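Long-range contacts in toll-like receptor 6, Variable lymphocyte receptor B (Mus musculus, PDB 3A79), which probably recognises diacylated bacterial lipopeptides at the cell surface together with Toll-like receptor 2, here as an engineered fusion of the TLR6 extracellular domain with a hagfish variable lymphocyte receptor: residues B[133-138]-B[153-159]; B[390-395]-B[415-419]; B[457-463]-B[479-485]. The contacts are given in a common frame with arbitrary orientation. Residues are numbered along the deposited sequence.

Contact 1 of 3, residues B[133-138]-B[153-159]; sequences FDVLPV and LSAAKFR
Segment 133-138 has no regular helix or strand. It turns at Asp134 (phi/psi -61/-64°) and is extended at Val135 (-124/145°). Segment 153-159 starts as the end of strand 150-154 and continues as a mostly extended loop. The closest CA pairs are Val135–Ala155 (4.9 Å) and Asp134–Ala156 (5.4 Å). Asp134 O is the main backbone acceptor. It takes a hydrogen bond from Ala156 N at 2.9 Å and a weak one from Lys157 N at 3.3 Å. Phe133 O receives a CA-H...O contact from Ala155 CA at 3.4 Å. These are successive leucine-rich repeats of the TLR6 part, stacked so that the turn after one strand rests on the next repeat. Ser154 (chi1 p) joins in by bonding Asn131 N through OG. Apolar packing centres on Leu136 (chi1 -107°). Its CD1 lies 3.4 Å from Ala155 CB and 3.9 Å from Leu153 CB. Its CD2 meets the ring edge of Phe158 (chi1 m) at CD2, 3.4 Å away. Val138 CG2 (chi1 t) touches Leu153 CD1 at 3.7 Å. On the exposed side, Asp134 OD2 and Lys157 NZ are 4.4 Å apart, beyond a salt bridge. Val135 CG2 lies 3.6 Å from Arg159 NH2.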
ATOM      1  N   PHE B 133      31.007 -20.328  34.115  1.00 86.05           N
ATOM      2  CA  PHE B 133      30.870 -21.114  35.322  1.00 78.55           C
ATOM      3  C   PHE B 133      30.513 -22.541  34.985  1.00 91.84           C
ATOM      4  O   PHE B 133      29.601 -22.792  34.196  1.00 99.19           O
ATOM      5  CB  PHE B 133      29.809 -20.521  36.236  1.00 64.03           C
ATOM      6  CG  PHE B 133      30.238 -19.255  36.891  1.00 69.16           C
ATOM      7  CD1 PHE B 133      29.627 -18.049  36.568  1.00 72.73           C
ATOM      8  CD2 PHE B 133      31.272 -19.262  37.816  1.00 67.58           C
ATOM      9  CE1 PHE B 133      30.027 -16.877  37.170  1.00 81.69           C
ATOM     10  CE2 PHE B 133      31.680 -18.096  38.429  1.00 72.54           C
ATOM     11  CZ  PHE B 133      31.057 -16.900  38.105  1.00 86.22           C
ATOM     12  N   ASP B 134      31.265 -23.462  35.582  1.00 97.35           N
ATOM     13  CA  ASP B 134      30.978 -24.882  35.531  1.00 99.98           C
ATOM     14  C   ASP B 134      29.607 -25.091  36.166  1.00 95.32           C
ATOM     15  O   ASP B 134      28.650 -25.497  35.501  1.00 80.76           O
ATOM     16  CB  ASP B 134      32.050 -25.641  36.323  1.00111.34           C
ATOM     17  CG  ASP B 134      32.269 -27.061  35.819  1.00123.21           C
ATOM     18  OD1 ASP B 134      33.186 -27.740  36.334  1.00123.64           O
ATOM     19  OD2 ASP B 134      31.535 -27.501  34.907  1.00129.59           O
ATOM     20  N   VAL B 135      29.513 -24.792  37.458  1.00 95.69           N
ATOM     21  CA  VAL B 135      28.260 -24.944  38.179  1.00 86.89           C
ATOM     22  C   VAL B 135      27.825 -23.635  38.843  1.00 85.49           C
ATOM     23  O   VAL B 135      28.660 -22.848  39.287  1.00 93.97           O
ATOM     24  CB  VAL B 135      28.352 -26.080  39.226  1.00 81.47           C
ATOM     25  CG1 VAL B 135      28.766 -25.534  40.588  1.00 55.38           C
ATOM     26  CG2 VAL B 135      27.017 -26.815  39.317  1.00 93.98           C
ATOM     27  N   LEU B 136      26.514 -23.406  38.886  1.00 80.62           N
ATOM     28  CA  LEU B 136      25.930 -22.229  39.538  1.00 76.88           C
ATOM     29  C   LEU B 136      26.713 -21.745  40.771  1.00 77.62           C
ATOM     30  O   LEU B 136      26.740 -22.431  41.784  1.00 88.51           O
ATOM     31  CB  LEU B 136      24.489 -22.547  39.932  1.00 76.66           C
ATOM     32  CG  LEU B 136      23.331 -21.919  39.154  1.00 80.00           C
ATOM     33  CD1 LEU B 136      23.776 -21.307  37.820  1.00 83.57           C
ATOM     34  CD2 LEU B 136      22.172 -22.914  38.984  1.00 69.43           C
ATOM     35  N   PRO B 137      27.318 -20.542  40.698  1.00 79.92           N
ATOM     36  CA  PRO B 137      28.237 -19.980  41.703  1.00 75.48           C
ATOM     37  C   PRO B 137      27.578 -19.472  42.991  1.00 77.24           C
ATOM     38  O   PRO B 137      28.240 -18.788  43.767  1.00 79.61           O
ATOM     39  CB  PRO B 137      28.852 -18.775  40.982  1.00 66.27           C
ATOM     40  CG  PRO B 137      28.324 -18.806  39.590  1.00 63.17           C
ATOM     41  CD  PRO B 137      27.063 -19.574  39.621  1.00 69.26           C
ATOM     42  N   VAL B 138      26.306 -19.785  43.206  1.00 79.22           N
ATOM     43  CA  VAL B 138      25.587 -19.342  44.393  1.00 74.79           C
ATOM     44  C   VAL B 138      26.037 -20.112  45.626  1.00 78.54           C
ATOM     45  O   VAL B 138      25.648 -21.267  45.806  1.00 82.49           O
ATOM     46  CB  VAL B 138      24.081 -19.570  44.225  1.00 69.77           C
ATOM     47  CG1 VAL B 138      23.324 -19.140  45.482  1.00 65.00           C
ATOM     48  CG2 VAL B 138      23.575 -18.835  43.001  1.00 66.32           C
ATOM     49  N   LEU B 153      22.648 -15.460  36.456  1.00 72.59           N
ATOM     50  CA  LEU B 153      23.516 -16.616  36.606  1.00 65.67           C
ATOM     51  C   LEU B 153      23.711 -17.377  35.300  1.00 69.54           C
ATOM     52  O   LEU B 153      22.905 -17.269  34.371  1.00 56.44           O
ATOM     53  CB  LEU B 153      22.928 -17.548  37.658  1.00 68.61           C
ATOM     54  CG  LEU B 153      22.749 -16.868  39.009  1.00 68.50           C
ATOM     55  CD1 LEU B 153      21.846 -17.677  39.890  1.00 65.52           C
ATOM     56  CD2 LEU B 153      24.100 -16.676  39.659  1.00 73.34           C
ATOM     57  N   SER B 154      24.792 -18.147  35.237  1.00 74.99           N
ATOM     58  CA  SER B 154      25.007 -19.069  34.131  1.00 69.48           C
ATOM     59  C   SER B 154      25.801 -20.272  34.594  1.00 74.02           C
ATOM     60  O   SER B 154      26.608 -20.190  35.522  1.00 74.96           O
ATOM     61  CB  SER B 154      25.746 -18.400  32.983  1.00 67.07           C
ATOM     62  OG  SER B 154      27.133 -18.369  33.212  1.00 78.90           O
ATOM     63  N   ALA B 155      25.577 -21.392  33.928  1.00 76.23           N
ATOM     64  CA  ALA B 155      26.224 -22.624  34.318  1.00 72.44           C
ATOM     65  C   ALA B 155      26.064 -23.669  33.229  1.00 71.89           C
ATOM     66  O   ALA B 155      25.320 -23.468  32.273  1.00 74.65           O
ATOM     67  CB  ALA B 155      25.633 -23.112  35.615  1.00 71.22           C
ATOM     68  N   ALA B 156      26.771 -24.783  33.387  1.00 76.03           N
ATOM     69  CA  ALA B 156      26.724 -25.891  32.443  1.00 79.03           C
ATOM     70  C   ALA B 156      26.141 -27.167  33.084  1.00 84.51           C
ATOM     71  O   ALA B 156      25.813 -28.142  32.393  1.00 89.91           O
ATOM     72  CB  ALA B 156      28.113 -26.149  31.886  1.00 76.84           C
ATOM     73  N   LYS B 157      26.010 -27.145  34.407  1.00 73.48           N
ATOM     74  CA  LYS B 157      25.468 -28.271  35.153  1.00 74.74           C
ATOM     75  C   LYS B 157      24.458 -27.765  36.165  1.00 74.08           C
ATOM     76  O   LYS B 157      24.675 -26.729  36.786  1.00 78.47           O
ATOM     77  CB  LYS B 157      26.571 -28.977  35.937  1.00 78.18           C
ATOM     78  CG  LYS B 157      27.648 -29.677  35.144  1.00 78.47           C
ATOM     79  CD  LYS B 157      28.487 -30.491  36.123  1.00 91.00           C
ATOM     80  CE  LYS B 157      29.914 -30.721  35.656  1.00 98.29           C
ATOM     81  NZ  LYS B 157      30.696 -31.409  36.728  1.00 97.77           N
ATOM     82  N   PHE B 158      23.385 -28.518  36.378  1.00 69.05           N
ATOM     83  CA  PHE B 158      22.408 -28.149  37.401  1.00 71.66           C
ATOM     84  C   PHE B 158      22.007 -29.288  38.358  1.00 77.52           C
ATOM     85  O   PHE B 158      21.689 -30.396  37.925  1.00 91.57           O
ATOM     86  CB  PHE B 158      21.185 -27.509  36.737  1.00 68.70           C
ATOM     87  CG  PHE B 158      21.529 -26.326  35.884  1.00 71.97           C
ATOM     88  CD1 PHE B 158      21.722 -26.469  34.520  1.00 75.36           C
ATOM     89  CD2 PHE B 158      21.695 -25.070  36.452  1.00 71.71           C
ATOM     90  CE1 PHE B 158      22.057 -25.372  33.732  1.00 71.60           C
ATOM     91  CE2 PHE B 158      22.030 -23.975  35.670  1.00 66.43           C
ATOM     92  CZ  PHE B 158      22.211 -24.128  34.311  1.00 61.87           C
ATOM     93  N   ARG B 159      22.043 -29.018  39.664  1.00 71.42           N
ATOM     94  CA  ARG B 159      21.487 -29.953  40.645  1.00 75.24           C
ATOM     95  C   ARG B 159      20.298 -29.321  41.362  1.00 72.99           C
ATOM     96  O   ARG B 159      20.210 -28.103  41.454  1.00 74.47           O
ATOM     97  CB  ARG B 159      22.539 -30.435  41.642  1.00 75.38           C
ATOM     98  CG  ARG B 159      23.469 -31.513  41.107  1.00 88.19           C
ATOM     99  CD  ARG B 159      24.554 -30.918  40.232  1.00109.96           C
ATOM    100  NE  ARG B 159      25.180 -29.754  40.861  1.00133.30           N
ATOM    101  CZ  ARG B 159      26.069 -29.818  41.853  1.00144.04           C
ATOM    102  NH1 ARG B 159      26.438 -31.002  42.350  1.00149.05           N
ATOM    103  NH2 ARG B 159      26.583 -28.695  42.356  1.00132.18           N
TER

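Contact 2 of 3, residues B[390-395]-B[415-419]; sequences KNFFKV and LNSHA
Two adjacent leucine-rich repeats of the TLR6 part meet here, in the turns that leave their strands. Segment 415-419 is irregular. Segment 390-395 is a turn that leads into helix 394-397. Asn391 O accepts from Val395 N at 3.1 Å and weakly from Lys394 N at 2.6 Å. The nearest CA pair is Lys390–Leu415 at 4.6 Å. Lys390 O lies 3.1 Å from Leu415 CA in a CA-H...O contact. It also accepts a weak hydrogen bond from Asn416 N at 3.2 Å. Leu415 (chi1 m, chi2 t) is central to the apolar packing. Its CD2 is 3.5 Å from Val395 CG2 and 4.2 Å from Phe392 CB. Leu415 CD2 also rests against the backbone at Phe392 N, 3.4 Å away. The Phe392 ring (chi1 t) turns its edge to Leu415 CD1. The Phe393 ring (chi1 m) turns its edge to segment 415-419, with CE1 3.6 Å from Ser417 O. Lys390 points CA-to-CB away from segment 415-419. Outside the two segments, its NZ meets an acidic side chain of the Toll-like receptor 2 chain in a salt bridge. Asp367 accepts from Lys390 N and Asn391 N. Leu415 shares a backbone hydrogen bond with Met439, and Ser417 OG bonds Thr441 N, so the loop after strand 432-434 continues the stack.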
ATOM      1  N   LYS B 390      -7.489  -0.030   1.083  1.00 74.45           N
ATOM      2  CA  LYS B 390      -7.661   0.931  -0.014  1.00 74.10           C
ATOM      3  C   LYS B 390      -8.947   1.753   0.095  1.00 66.73           C
ATOM      4  O   LYS B 390      -8.903   2.974   0.230  1.00 69.03           O
ATOM      5  CB  LYS B 390      -7.645   0.211  -1.367  1.00 72.73           C
ATOM      6  CG  LYS B 390      -6.679   0.778  -2.400  1.00 65.16           C
ATOM      7  CD  LYS B 390      -5.323   0.069  -2.326  1.00 67.45           C
ATOM      8  CE  LYS B 390      -4.603   0.126  -3.660  1.00 80.85           C
ATOM      9  NZ  LYS B 390      -4.501   1.529  -4.203  1.00 79.42           N
ATOM     10  N   ASN B 391     -10.087   1.068   0.044  1.00 49.43           N
ATOM     11  CA  ASN B 391     -11.377   1.710  -0.151  1.00 49.66           C
ATOM     12  C   ASN B 391     -12.152   2.101   1.113  1.00 67.27           C
ATOM     13  O   ASN B 391     -12.925   1.311   1.645  1.00 77.58           O
ATOM     14  CB  ASN B 391     -12.250   0.826  -1.046  1.00 53.49           C
ATOM     15  CG  ASN B 391     -13.585   1.468  -1.380  1.00 66.38           C
ATOM     16  OD1 ASN B 391     -14.351   0.944  -2.179  1.00 66.55           O
ATOM     17  ND2 ASN B 391     -13.863   2.613  -0.778  1.00 83.67           N
ATOM     18  N   PHE B 392     -11.984   3.344   1.550  1.00 76.24           N
ATOM     19  CA  PHE B 392     -12.690   3.875   2.720  1.00 77.46           C
ATOM     20  C   PHE B 392     -14.143   3.412   2.893  1.00 77.11           C
ATOM     21  O   PHE B 392     -14.631   3.297   4.013  1.00 78.39           O
ATOM     22  CB  PHE B 392     -12.635   5.403   2.715  1.00 66.78           C
ATOM     23  CG  PHE B 392     -13.472   6.053   3.781  1.00 68.84           C
ATOM     24  CD1 PHE B 392     -12.935   6.332   5.029  1.00 71.31           C
ATOM     25  CD2 PHE B 392     -14.794   6.405   3.530  1.00 73.32           C
ATOM     26  CE1 PHE B 392     -13.703   6.946   6.011  1.00 79.22           C
ATOM     27  CE2 PHE B 392     -15.565   7.015   4.505  1.00 77.27           C
ATOM     28  CZ  PHE B 392     -15.020   7.287   5.745  1.00 79.41           C
ATOM     29  N   PHE B 393     -14.845   3.158   1.800  1.00 79.26           N
ATOM     30  CA  PHE B 393     -16.247   2.777   1.911  1.00 94.11           C
ATOM     31  C   PHE B 393     -16.417   1.276   2.131  1.00 87.84           C
ATOM     32  O   PHE B 393     -17.422   0.829   2.699  1.00 81.51           O
ATOM     33  CB  PHE B 393     -17.050   3.263   0.700  1.00107.41           C
ATOM     34  CG  PHE B 393     -17.129   4.762   0.589  1.00105.97           C
ATOM     35  CD1 PHE B 393     -16.599   5.416  -0.506  1.00 98.08           C
ATOM     36  CD2 PHE B 393     -17.726   5.513   1.589  1.00107.66           C
ATOM     37  CE1 PHE B 393     -16.667   6.785  -0.607  1.00 99.53           C
ATOM     38  CE2 PHE B 393     -17.797   6.886   1.489  1.00106.05           C
ATOM     39  CZ  PHE B 393     -17.267   7.521   0.390  1.00101.30           C
ATOM     40  N   LYS B 394     -15.430   0.502   1.686  1.00 80.43           N
ATOM     41  CA  LYS B 394     -15.401  -0.920   2.002  1.00 76.43           C
ATOM     42  C   LYS B 394     -15.100  -1.074   3.499  1.00 68.55           C
ATOM     43  O   LYS B 394     -15.681  -1.917   4.173  1.00 74.86           O
ATOM     44  CB  LYS B 394     -14.383  -1.664   1.128  1.00 69.27           C
ATOM     45  CG  LYS B 394     -14.886  -3.008   0.599  1.00 73.11           C
ATOM     46  CD  LYS B 394     -13.761  -3.843  -0.009  1.00 77.74           C
ATOM     47  CE  LYS B 394     -14.224  -5.259  -0.387  1.00 84.86           C
ATOM     48  NZ  LYS B 394     -14.970  -5.331  -1.687  1.00 87.13           N
ATOM     49  N   VAL B 395     -14.215  -0.224   4.010  1.00 61.25           N
ATOM     50  CA  VAL B 395     -13.870  -0.180   5.433  1.00 68.33           C
ATOM     51  C   VAL B 395     -15.062   0.198   6.330  1.00 71.17           C
ATOM     52  O   VAL B 395     -15.038  -0.008   7.543  1.00 74.97           O
ATOM     53  CB  VAL B 395     -12.686   0.809   5.698  1.00 63.42           C
ATOM     54  CG1 VAL B 395     -12.287   0.830   7.176  1.00 50.64           C
ATOM     55  CG2 VAL B 395     -11.484   0.467   4.823  1.00 59.01           C
ATOM     56  N   LEU B 415      -6.048   4.642   2.374  1.00 59.36           N
ATOM     57  CA  LEU B 415      -7.455   4.947   2.138  1.00 65.08           C
ATOM     58  C   LEU B 415      -7.739   6.168   1.222  1.00 81.14           C
ATOM     59  O   LEU B 415      -6.939   7.104   1.110  1.00 69.86           O
ATOM     60  CB  LEU B 415      -8.167   5.145   3.478  1.00 61.93           C
ATOM     61  CG  LEU B 415      -8.414   3.936   4.362  1.00 60.64           C
ATOM     62  CD1 LEU B 415      -8.959   4.391   5.718  1.00 53.35           C
ATOM     63  CD2 LEU B 415      -9.374   2.993   3.662  1.00 66.42           C
ATOM     64  N   ASN B 416      -8.905   6.146   0.586  1.00 74.48           N
ATOM     65  CA  ASN B 416      -9.366   7.269  -0.205  1.00 71.60           C
ATOM     66  C   ASN B 416     -10.853   7.179  -0.515  1.00 83.96           C
ATOM     67  O   ASN B 416     -11.382   6.104  -0.817  1.00 87.19           O
ATOM     68  CB  ASN B 416      -8.554   7.398  -1.488  1.00 75.94           C
ATOM     69  CG  ASN B 416      -8.798   6.265  -2.454  1.00 72.94           C
ATOM     70  OD1 ASN B 416      -8.043   5.298  -2.479  1.00 84.04           O
ATOM     71  ND2 ASN B 416      -9.845   6.382  -3.265  1.00 63.19           N
ATOM     72  N   SER B 417     -11.521   8.323  -0.447  1.00 92.09           N
ATOM     73  CA  SER B 417     -12.969   8.361  -0.551  1.00 94.36           C
ATOM     74  C   SER B 417     -13.459   8.645  -1.971  1.00 94.81           C
ATOM     75  O   SER B 417     -14.551   9.172  -2.165  1.00 88.70           O
ATOM     76  CB  SER B 417     -13.534   9.380   0.441  1.00 91.34           C
ATOM     77  OG  SER B 417     -12.729  10.547   0.491  1.00 84.00           O
ATOM     78  N   HIS B 418     -12.657   8.278  -2.965  1.00 98.68           N
ATOM     79  CA  HIS B 418     -13.047   8.486  -4.356  1.00101.22           C
ATOM     80  C   HIS B 418     -13.847   7.319  -4.927  1.00109.66           C
ATOM     81  O   HIS B 418     -14.115   7.276  -6.123  1.00109.26           O
ATOM     82  CB  HIS B 418     -11.824   8.757  -5.234  1.00 96.85           C
ATOM     83  CG  HIS B 418     -11.266  10.139  -5.084  1.00101.92           C
ATOM     84  ND1 HIS B 418      -9.967  10.381  -4.686  1.00105.72           N
ATOM     85  CD2 HIS B 418     -11.835  11.354  -5.269  1.00 95.43           C
ATOM     86  CE1 HIS B 418      -9.757  11.684  -4.642  1.00 99.93           C
ATOM     87  NE2 HIS B 418     -10.876  12.296  -4.986  1.00 96.41           N
ATOM     88  N   ALA B 419     -14.230   6.378  -4.069  1.00114.20           N
ATOM     89  CA  ALA B 419     -14.974   5.204  -4.507  1.00109.90           C
ATOM     90  C   ALA B 419     -16.148   5.581  -5.398  1.00118.65           C
ATOM     91  O   ALA B 419     -16.910   6.494  -5.083  1.00122.30           O
ATOM     92  CB  ALA B 419     -15.464   4.411  -3.311  1.00107.48           C
TER

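Contact 3 of 3, residues B[457-463]-B[479-485]; sequences LHNNRIM and NVASNQL
Two residues with positive phi face each other, one from each repeat: Asn459 (phi/psi 64/39°) and Ser482 (22/57°), CA atoms 4.8 Å apart. Neither segment has a regular helix, yet the two backbones follow each other closely. His458 lies beside Ala481 (CA–CA 4.7 Å), Arg461 beside Asn483 (5.3 Å) and Met463 beside Leu485 (4.4 Å). Leu457 N donates to Asn479 O at 2.9 Å. Further along, Gln484 N gives a weak bond to Ile462 O at 3.4 Å. Asn459 CA makes a CA-H...O contact of 3.4 Å with Ser482 O. Asn479 (chi1 t) forms an Asx turn, with OD1 accepting from Ala481 N at 2.8 Å, though the position of OD1 is less certain. The side chain of Asn483 (chi1 m) reaches the backbone of residues 460 to 462. Ile462 CG2 packs on Leu485 CD2 at 4.3 Å, and Met463 CG on Gln484 CB at 3.5 Å. Arg461 CD lies 3.7 Å from Gln484 NE2. His458 (chi1 p) bonds Asp456 OD1 through ND1 and a NAG through NE2. The later residues appear to come from the hagfish receptor, so contacts between the two parts are engineered. Asn460 and Asn483 occupy the asparagine position of the leucine-rich repeat motif in consecutive coils.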
ATOM      1  N   LEU B 457      -8.408  12.901  11.600  1.00 74.95           N
ATOM      2  CA  LEU B 457      -8.246  12.913  10.149  1.00 74.84           C
ATOM      3  C   LEU B 457      -6.968  13.611   9.694  1.00 72.94           C
ATOM      4  O   LEU B 457      -6.859  13.997   8.534  1.00 66.32           O
ATOM      5  CB  LEU B 457      -9.446  13.590   9.479  1.00 70.51           C
ATOM      6  CG  LEU B 457     -10.520  12.689   8.870  1.00 72.66           C
ATOM      7  CD1 LEU B 457     -11.821  13.450   8.645  1.00 73.51           C
ATOM      8  CD2 LEU B 457     -10.018  12.080   7.572  1.00 70.12           C
ATOM      9  N   HIS B 458      -6.002  13.769  10.593  1.00 71.87           N
ATOM     10  CA  HIS B 458      -4.780  14.486  10.249  1.00 70.07           C
ATOM     11  C   HIS B 458      -3.927  13.723   9.247  1.00 68.67           C
ATOM     12  O   HIS B 458      -4.032  12.511   9.116  1.00 60.93           O
ATOM     13  CB  HIS B 458      -3.961  14.846  11.496  1.00 74.03           C
ATOM     14  CG  HIS B 458      -3.071  13.746  11.990  1.00 70.49           C
ATOM     15  ND1 HIS B 458      -3.400  12.952  13.067  1.00 74.17           N
ATOM     16  CD2 HIS B 458      -1.853  13.330  11.574  1.00 66.97           C
ATOM     17  CE1 HIS B 458      -2.429  12.082  13.283  1.00 75.60           C
ATOM     18  NE2 HIS B 458      -1.478  12.290  12.392  1.00 69.36           N
ATOM     19  N   ASN B 459      -3.084  14.459   8.539  1.00 79.58           N
ATOM     20  CA  ASN B 459      -2.211  13.876   7.535  1.00 80.16           C
ATOM     21  C   ASN B 459      -2.994  13.256   6.378  1.00 75.29           C
ATOM     22  O   ASN B 459      -2.635  12.208   5.840  1.00 76.53           O
ATOM     23  CB  ASN B 459      -1.253  12.870   8.173  1.00 76.91           C
ATOM     24  CG  ASN B 459      -0.022  12.626   7.326  1.00 81.36           C
ATOM     25  OD1 ASN B 459       0.300  13.414   6.438  1.00 64.27           O
ATOM     26  ND2 ASN B 459       0.678  11.524   7.597  1.00 94.14           N
ATOM     27  N   ASN B 460      -4.063  13.923   5.984  1.00 72.29           N
ATOM     28  CA  ASN B 460      -4.779  13.510   4.792  1.00 87.94           C
ATOM     29  C   ASN B 460      -4.761  14.534   3.649  1.00 89.72           C
ATOM     30  O   ASN B 460      -3.840  15.343   3.543  1.00 93.90           O
ATOM     31  CB  ASN B 460      -6.197  13.094   5.147  1.00 96.09           C
ATOM     32  CG  ASN B 460      -6.267  11.671   5.631  1.00 87.89           C
ATOM     33  OD1 ASN B 460      -6.600  11.411   6.785  1.00 94.12           O
ATOM     34  ND2 ASN B 460      -5.941  10.736   4.752  1.00 75.79           N
ATOM     35  N   ARG B 461      -5.772  14.483   2.790  1.00 78.51           N
ATOM     36  CA  ARG B 461      -5.750  15.268   1.567  1.00 81.69           C
ATOM     37  C   ARG B 461      -7.077  15.975   1.309  1.00 94.13           C
ATOM     38  O   ARG B 461      -7.616  15.928   0.202  1.00 91.29           O
ATOM     39  CB  ARG B 461      -5.362  14.383   0.381  1.00 74.10           C
ATOM     40  CG  ARG B 461      -4.042  13.670   0.582  1.00 81.81           C
ATOM     41  CD  ARG B 461      -3.265  13.566  -0.715  1.00106.90           C
ATOM     42  NE  ARG B 461      -1.832  13.779  -0.498  1.00125.01           N
ATOM     43  CZ  ARG B 461      -0.896  12.853  -0.692  1.00125.96           C
ATOM     44  NH1 ARG B 461      -1.244  11.647  -1.121  1.00129.43           N
ATOM     45  NH2 ARG B 461       0.383  13.137  -0.467  1.00114.54           N
ATOM     46  N   ILE B 462      -7.577  16.655   2.336  1.00100.06           N
ATOM     47  CA  ILE B 462      -8.890  17.281   2.289  1.00103.86           C
ATOM     48  C   ILE B 462      -8.872  18.771   1.956  1.00119.30           C
ATOM     49  O   ILE B 462      -8.328  19.569   2.717  1.00123.21           O
ATOM     50  CB  ILE B 462      -9.599  17.131   3.637  1.00 94.72           C
ATOM     51  CG1 ILE B 462      -9.672  15.651   4.034  1.00 85.48           C
ATOM     52  CG2 ILE B 462     -10.976  17.787   3.584  1.00 93.69           C
ATOM     53  CD1 ILE B 462      -9.904  15.410   5.523  1.00 75.48           C
ATOM     54  N   MET B 463      -9.465  19.132   0.816  1.00127.62           N
ATOM     55  CA  MET B 463      -9.864  20.512   0.530  1.00129.15           C
ATOM     56  C   MET B 463     -11.366  20.452   0.340  1.00132.98           C
ATOM     57  O   MET B 463     -12.134  21.205   0.943  1.00118.98           O
ATOM     58  CB  MET B 463      -9.264  21.005  -0.778  1.00131.03           C
ATOM     59  CG  MET B 463      -7.886  20.479  -1.111  1.00134.18           C
ATOM     60  SD  MET B 463      -7.660  20.372  -2.904  1.00114.32           S
ATOM     61  CE  MET B 463      -8.872  21.579  -3.464  1.00 87.61           C
ATOM     62  N   ASN B 479      -9.400  16.525  14.428  1.00 79.09           N
ATOM     63  CA  ASN B 479      -8.078  16.815  13.925  1.00 73.74           C
ATOM     64  C   ASN B 479      -8.072  16.814  12.410  1.00 76.77           C
ATOM     65  O   ASN B 479      -8.011  15.768  11.779  1.00 73.58           O
ATOM     66  CB  ASN B 479      -7.059  15.822  14.475  1.00 71.35           C
ATOM     67  CG  ASN B 479      -5.639  16.192  14.106  1.00 83.40           C
ATOM     68  OD1 ASN B 479      -5.404  16.979  13.182  1.00 78.78           O
ATOM     69  ND2 ASN B 479      -4.679  15.633  14.832  1.00 88.26           N
ATOM     70  N   VAL B 480      -8.162  18.003  11.833  1.00 86.18           N
ATOM     71  CA  VAL B 480      -8.087  18.153  10.393  1.00 87.44           C
ATOM     72  C   VAL B 480      -6.747  18.771  10.042  1.00 88.23           C
ATOM     73  O   VAL B 480      -6.578  19.334   8.962  1.00 91.40           O
ATOM     74  CB  VAL B 480      -9.208  19.049   9.871  1.00 91.59           C
ATOM     75  CG1 VAL B 480     -10.536  18.309   9.910  1.00 91.16           C
ATOM     76  CG2 VAL B 480      -9.279  20.315  10.701  1.00 96.83           C
ATOM     77  N   ALA B 481      -5.798  18.655  10.968  1.00 84.74           N
ATOM     78  CA  ALA B 481      -4.454  19.192  10.780  1.00 86.89           C
ATOM     79  C   ALA B 481      -3.784  18.655   9.515  1.00 85.78           C
ATOM     80  O   ALA B 481      -4.387  17.905   8.754  1.00 87.37           O
ATOM     81  CB  ALA B 481      -3.597  18.898  11.999  1.00 87.66           C
ATOM     82  N   SER B 482      -2.531  19.044   9.303  1.00 86.72           N
ATOM     83  CA  SER B 482      -1.749  18.627   8.132  1.00 86.22           C
ATOM     84  C   SER B 482      -2.565  18.177   6.917  1.00 86.94           C
ATOM     85  O   SER B 482      -2.377  17.058   6.431  1.00 85.92           O
ATOM     86  CB  SER B 482      -0.739  17.537   8.508  1.00 73.93           C
ATOM     87  OG  SER B 482       0.436  18.097   9.073  1.00 70.38           O
ATOM     88  N   ASN B 483      -3.448  19.048   6.424  1.00 79.76           N
ATOM     89  CA  ASN B 483      -4.215  18.770   5.207  1.00 75.66           C
ATOM     90  C   ASN B 483      -3.967  19.757   4.052  1.00 87.25           C
ATOM     91  O   ASN B 483      -2.865  20.285   3.891  1.00 91.29           O
ATOM     92  CB  ASN B 483      -5.712  18.659   5.511  1.00 78.77           C
ATOM     93  CG  ASN B 483      -6.122  17.253   5.939  1.00 81.34           C
ATOM     94  OD1 ASN B 483      -5.753  16.790   7.011  1.00 77.24           O
ATOM     95  ND2 ASN B 483      -6.891  16.571   5.095  1.00 80.37           N
ATOM     96  N   GLN B 484      -5.001  19.984   3.245  1.00 89.19           N
ATOM     97  CA  GLN B 484      -4.912  20.879   2.095  1.00 91.94           C
ATOM     98  C   GLN B 484      -6.055  21.902   2.091  1.00 97.48           C
ATOM     99  O   GLN B 484      -6.430  22.433   1.035  1.00 84.79           O
ATOM    100  CB  GLN B 484      -4.962  20.073   0.796  1.00 94.87           C
ATOM    101  CG  GLN B 484      -3.873  19.028   0.633  1.00101.37           C
ATOM    102  CD  GLN B 484      -3.871  18.422  -0.768  1.00109.58           C
ATOM    103  OE1 GLN B 484      -4.448  18.991  -1.700  1.00110.32           O
ATOM    104  NE2 GLN B 484      -3.219  17.267  -0.922  1.00105.30           N
ATOM    105  N   LEU B 485      -6.610  22.166   3.274  1.00105.15           N
ATOM    106  CA  LEU B 485      -7.760  23.058   3.418  1.00106.44           C
ATOM    107  C   LEU B 485      -7.380  24.525   3.276  1.00108.81           C
ATOM    108  O   LEU B 485      -6.445  24.998   3.929  1.00108.14           O
ATOM    109  CB  LEU B 485      -8.448  22.844   4.771  1.00 99.31           C
ATOM    110  CG  LEU B 485      -9.492  21.733   4.846  1.00 92.57           C
ATOM    111  CD1 LEU B 485      -9.863  21.456   6.290  1.00 86.11           C
ATOM    112  CD2 LEU B 485     -10.721  22.100   4.025  1.00 89.99           C
TER

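Overall arrangement
From the N terminus, the chain climbs through one repeat after another, each adding a strand to a long parallel sheet. Contact 1 closes a 14-residue loop that runs into strand 150-154. Contact 2 follows much later and closes 19 residues that include strand 407-409. Contact 3 comes last, closing 15 residues that run into strand 477-479, where the TLR6 and hagfish parts appear to meet. The three lie in series, with none nested or crossing. Contact 1 is on the opposite side of the chain's centre from the others, its centre about 60 Å from each of theirs. Contacts 2 and 3 have centres about 16 Å apart and do not touch. Each joins consecutive coils of the solenoid.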